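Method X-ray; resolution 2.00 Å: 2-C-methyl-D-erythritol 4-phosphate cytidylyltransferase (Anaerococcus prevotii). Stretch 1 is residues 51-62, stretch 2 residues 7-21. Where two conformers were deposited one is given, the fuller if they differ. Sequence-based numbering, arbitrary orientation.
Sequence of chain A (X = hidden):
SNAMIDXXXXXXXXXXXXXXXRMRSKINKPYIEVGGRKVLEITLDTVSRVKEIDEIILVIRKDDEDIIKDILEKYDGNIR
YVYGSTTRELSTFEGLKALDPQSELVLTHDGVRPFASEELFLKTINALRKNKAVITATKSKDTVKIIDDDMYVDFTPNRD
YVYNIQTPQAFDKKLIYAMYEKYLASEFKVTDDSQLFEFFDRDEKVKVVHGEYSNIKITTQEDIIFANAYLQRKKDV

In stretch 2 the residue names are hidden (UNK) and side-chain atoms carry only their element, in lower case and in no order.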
# COMPACT_ATOMS: atom_id res chain seq x y z
N LYS A 51 -11.92 27.94 1.25
CA LYS A 51 -12.47 29.13 0.61
C LYS A 51 -11.72 29.53 -0.65
O LYS A 51 -12.23 30.32 -1.45
CB LYS A 51 -12.49 30.30 1.61
CG LYS A 51 -13.16 29.98 2.95
CD LYS A 51 -14.67 29.94 2.84
CE LYS A 51 -15.19 28.51 2.79
NZ LYS A 51 -16.67 28.44 2.97
N GLU A 52 -10.52 28.98 -0.83
CA GLU A 52 -9.76 29.19 -2.07
C GLU A 52 -10.48 28.54 -3.26
O GLU A 52 -10.35 28.99 -4.40
CB GLU A 52 -8.35 28.62 -1.93
CG GLU A 52 -7.39 29.50 -1.10
CD GLU A 52 -7.65 29.45 0.40
OE1 GLU A 52 -8.35 28.53 0.88
OE2 GLU A 52 -7.15 30.35 1.12
N ILE A 53 -11.24 27.49 -2.99
CA ILE A 53 -11.99 26.82 -4.05
C ILE A 53 -13.25 27.65 -4.34
O ILE A 53 -14.01 27.95 -3.42
CB ILE A 53 -12.36 25.39 -3.62
CG1 ILE A 53 -11.08 24.54 -3.53
CG2 ILE A 53 -13.37 24.78 -4.58
CD1 ILE A 53 -11.28 23.20 -2.81
N ASP A 54 -13.47 28.02 -5.60
CA ASP A 54 -14.59 28.92 -5.93
C ASP A 54 -15.90 28.20 -6.23
O ASP A 54 -16.97 28.79 -6.10
CB ASP A 54 -14.23 29.84 -7.10
CG ASP A 54 -13.07 30.75 -6.79
OD1 ASP A 54 -13.25 31.65 -5.96
OD2 ASP A 54 -11.97 30.56 -7.37
N GLU A 55 -15.81 26.94 -6.63
CA GLU A 55 -17.01 26.14 -6.89
C GLU A 55 -16.70 24.67 -6.73
O GLU A 55 -15.56 24.25 -6.92
CB GLU A 55 -17.51 26.34 -8.32
CG GLU A 55 -16.70 25.59 -9.36
CD GLU A 55 -17.20 25.80 -10.79
OE1 GLU A 55 -18.33 26.32 -10.99
OE2 GLU A 55 -16.44 25.44 -11.71
N ILE A 56 -17.73 23.89 -6.42
CA ILE A 56 -17.56 22.45 -6.21
C ILE A 56 -18.57 21.68 -7.07
O ILE A 56 -19.78 21.91 -6.97
CB ILE A 56 -17.80 22.08 -4.73
CG1 ILE A 56 -16.81 22.80 -3.81
CG2 ILE A 56 -17.73 20.55 -4.52
CD1 ILE A 56 -17.04 22.49 -2.32
N ILE A 57 -18.05 20.77 -7.89
CA ILE A 57 -18.88 19.93 -8.77
C ILE A 57 -18.81 18.50 -8.27
O ILE A 57 -17.72 17.90 -8.22
CB ILE A 57 -18.36 19.92 -10.23
CG1 ILE A 57 -18.19 21.34 -10.77
CG2 ILE A 57 -19.31 19.13 -11.12
CD1 ILE A 57 -19.38 22.16 -10.64
N LEU A 58 -19.96 17.96 -7.86
CA LEU A 58 -20.07 16.56 -7.49
C LEU A 58 -20.44 15.77 -8.72
O LEU A 58 -21.33 16.15 -9.47
CB LEU A 58 -21.17 16.35 -6.45
CG LEU A 58 -20.85 16.80 -5.03
CD1 LEU A 58 -22.14 16.95 -4.23
CD2 LEU A 58 -19.96 15.77 -4.39
N VAL A 59 -19.77 14.66 -8.94
CA VAL A 59 -20.20 13.80 -10.03
C VAL A 59 -20.80 12.55 -9.40
O VAL A 59 -20.12 11.84 -8.64
CB VAL A 59 -19.03 13.47 -10.97
CG1 VAL A 59 -19.55 12.73 -12.17
CG2 VAL A 59 -18.32 14.77 -11.43
N ILE A 60 -22.08 12.30 -9.69
CA ILE A 60 -22.83 11.29 -8.97
C ILE A 60 -23.42 10.19 -9.86
O ILE A 60 -23.46 10.32 -11.09
CB ILE A 60 -24.00 11.92 -8.18
CG1 ILE A 60 -25.06 12.45 -9.13
CG2 ILE A 60 -23.47 13.02 -7.26
CD1 ILE A 60 -26.41 12.80 -8.46
N ARG A 61 -23.88 9.12 -9.23
CA ARG A 61 -24.72 8.15 -9.91
C ARG A 61 -26.13 8.72 -9.94
O ARG A 61 -26.58 9.32 -8.96
CB ARG A 61 -24.73 6.83 -9.15
CG ARG A 61 -23.41 6.10 -9.16
CD ARG A 61 -23.51 4.79 -8.39
NE ARG A 61 -24.79 4.11 -8.60
CZ ARG A 61 -25.04 3.26 -9.59
NH1 ARG A 61 -24.10 2.98 -10.48
NH2 ARG A 61 -26.24 2.69 -9.69
N LYS A 62 -26.84 8.53 -11.05
CA LYS A 62 -28.20 9.04 -11.16
C LYS A 62 -29.11 8.49 -10.06
O LYS A 62 -30.02 9.18 -9.58
CB LYS A 62 -28.79 8.74 -12.54
CG LYS A 62 -30.25 9.15 -12.66
CD LYS A 62 -30.83 9.04 -14.07
CE LYS A 62 -32.33 9.33 -14.02
NZ LYS A 62 -32.92 9.69 -15.35
N UNK A 7 -5.24 35.30 -8.82
CA UNK A 7 -6.66 35.43 -8.56
C UNK A 7 -7.47 34.56 -9.49
O UNK A 7 -8.65 34.83 -9.73
N UNK A 8 -6.84 33.51 -10.02
CA UNK A 8 -7.52 32.59 -10.93
C UNK A 8 -8.64 31.84 -10.22
O UNK A 8 -8.47 31.40 -9.08
c UNK A 8 -3.57 31.48 -13.95
c UNK A 8 -5.53 32.16 -12.51
n UNK A 8 -2.51 30.46 -14.12
c UNK A 8 -4.41 31.14 -12.73
c UNK A 8 -6.54 31.58 -11.52
N UNK A 9 -9.76 31.68 -10.91
CA UNK A 9 -10.92 30.95 -10.43
C UNK A 9 -10.57 29.46 -10.31
O UNK A 9 -10.08 28.86 -11.28
c UNK A 9 -12.04 31.14 -11.47
c UNK A 9 -13.39 30.66 -11.04
c UNK A 9 -14.95 28.88 -10.63
c UNK A 9 -14.40 31.57 -10.76
c UNK A 9 -15.67 31.14 -10.40
c UNK A 9 -13.69 29.31 -10.99
c UNK A 9 -15.94 29.79 -10.34
N UNK A 10 -10.83 28.87 -9.14
CA UNK A 10 -10.50 27.46 -8.88
C UNK A 10 -11.78 26.63 -8.77
O UNK A 10 -12.70 26.99 -8.03
c UNK A 10 -9.33 25.81 -7.33
c UNK A 10 -9.66 27.30 -7.58
c UNK A 10 -7.54 28.14 -6.36
c UNK A 10 -8.38 28.14 -7.64
N UNK A 11 -11.84 25.52 -9.51
CA UNK A 11 -12.98 24.60 -9.40
C UNK A 11 -12.52 23.29 -8.76
O UNK A 11 -11.37 22.89 -8.94
c UNK A 11 -13.55 24.26 -10.78
o UNK A 11 -13.92 25.43 -11.48
N UNK A 12 -13.42 22.64 -8.02
CA UNK A 12 -13.13 21.29 -7.51
C UNK A 12 -14.17 20.33 -8.04
O UNK A 12 -15.37 20.66 -8.07
c UNK A 12 -13.09 21.26 -5.99
N UNK A 13 -13.70 19.17 -8.48
CA UNK A 13 -14.54 18.09 -8.96
C UNK A 13 -14.40 16.93 -7.96
O UNK A 13 -13.31 16.37 -7.83
c UNK A 13 -13.77 18.37 -12.80
c UNK A 13 -14.81 16.35 -10.78
c UNK A 13 -14.29 18.72 -11.40
c UNK A 13 -14.08 17.62 -10.36
N UNK A 14 -15.48 16.60 -7.25
CA UNK A 14 -15.50 15.49 -6.30
C UNK A 14 -16.22 14.31 -6.94
O UNK A 14 -17.42 14.40 -7.22
c UNK A 14 -14.37 17.04 -3.86
c UNK A 14 -15.78 17.13 -4.37
c UNK A 14 -16.30 15.85 -5.03
c UNK A 14 -16.26 14.69 -4.05
N UNK A 15 -15.52 13.21 -7.19
CA UNK A 15 -16.20 12.10 -7.85
C UNK A 15 -16.85 11.16 -6.84
O UNK A 15 -16.18 10.57 -5.99
c UNK A 15 -14.82 12.22 -9.97
c UNK A 15 -15.26 11.33 -8.80
o UNK A 15 -14.11 10.87 -8.08
N UNK A 16 -18.17 11.04 -6.95
CA UNK A 16 -18.92 10.05 -6.17
C UNK A 16 -19.81 9.18 -7.07
O UNK A 16 -20.91 8.78 -6.68
c UNK A 16 -19.75 10.75 -5.09
N UNK A 17 -19.33 8.87 -8.27
CA UNK A 17 -20.13 8.15 -9.25
C UNK A 17 -19.55 6.78 -9.55
O UNK A 17 -19.71 6.27 -10.66
c UNK A 17 -20.27 8.96 -10.52
N UNK A 18 -18.87 6.18 -8.57
CA UNK A 18 -18.42 4.81 -8.71
C UNK A 18 -19.56 3.88 -8.34
O UNK A 18 -20.52 3.72 -9.09
N UNK A 19 -19.46 3.27 -7.16
CA UNK A 19 -20.60 2.60 -6.54
C UNK A 19 -21.43 3.69 -5.88
O UNK A 19 -22.56 3.45 -5.45
c UNK A 19 -20.15 1.57 -5.51
o UNK A 19 -19.48 2.19 -4.42
N UNK A 20 -20.86 4.88 -5.82
CA UNK A 20 -21.54 6.04 -5.29
C UNK A 20 -21.77 5.95 -3.80
O UNK A 20 -20.87 5.60 -3.03
N UNK A 21 -22.99 6.26 -3.38
CA UNK A 21 -23.32 6.34 -1.96
C UNK A 21 -23.61 4.97 -1.35
O UNK A 21 -23.49 4.79 -0.13
c UNK A 21 -24.31 8.68 -2.28
c UNK A 21 -23.15 9.30 -1.55
c UNK A 21 -24.53 7.26 -1.76
c UNK A 21 -25.57 9.50 -2.08
O HOH W 1 -23.51 8.96 -6.52

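Position 7 has no side-chain atoms, and its positive phi suits what it is, Gly 7; it lies clear of stretch 1. Position 8 carries four carbons in a row ending in a nitrogen, extended and leading away from the other stretch: Lys 8. At position 9 one carbon bears a six-carbon ring with no heteroatom, which is Phe 9. Asp 54 CB sits over one ring face, 3.6 Å from the centroid of the Phe 9 ring, while Glu 55 CD lies at the ring edge.

Position 10 has four carbons, forked at the first, with one arm two carbons long. This is Ile 10, and its CD1 lies 3.5 Å from Glu 52 O. Its backbone anchors the start of the pairing: Ile 10 N donates to Asp 54 OD2 (2.7 Å), and Ile 10 O accepts from Asp 54 N (2.7 Å). Position 11 holds one carbon and one oxygen, Ser 11; its OG donates a short hydrogen bond to Glu 55 OE2 (2.5 Å). The single carbon at position 12 defines Ala 12, whose CB packs 3.8 Å from Ile 53 CG2.

Position 13 again shows four carbons forked at the first with a two-carbon arm: Ile 13, whose CG2 meets Val 59 CG2 at 3.9 Å. The same pattern at position 14 gives Ile 14, on the other face of the sheet, where its CB is 3.7 Å from Leu 58 CD2 and its CG1 3.9 Å from Ile 56 CG2. Position 15 has one carbon bearing an oxygen and a carbon; the shape, with little contact across the strands, is that of Thr 15.

Positions 16 and 17 have one carbon each, Ala 16 and Ala 17. Ala 17 CB approaches Ile 60 C to 3.4 Å. Position 18 lacks a side chain, Gly 18, and its O is 3.3 Å from Arg 61 CD. Position 19 has one carbon and one oxygen, its CA-to-CB bond pointing away from stretch 1: Ser 19. Position 20 has none: Gly 20 has positive phi, and a CB here would fall 2.9 Å from Arg 61 CD, a clash. Position 21, four carbons forked at the second, is Leu 21, out of contact.

The contact is a parallel strand pair. The N and O of Ile 57 and Val 59, and the O of Glu 55, bond even-numbered partners, as in Ile 57 N to Ala 12 O (2.7 Å) and Ile 14 N to Ile 57 O (2.8 Å); Glu 55 N to Ile 10 O (3.4 Å) is weak. Beyond Ala 16 N to Val 59 O (2.7 Å) direct bonding gives way to a water, 2.6 Å from Ala 16 O, to which it donates, and 2.7 Å from Arg 61 N, from which it accepts.

Stretch 2, residues 7-21: GKFISAIITAAGSGL
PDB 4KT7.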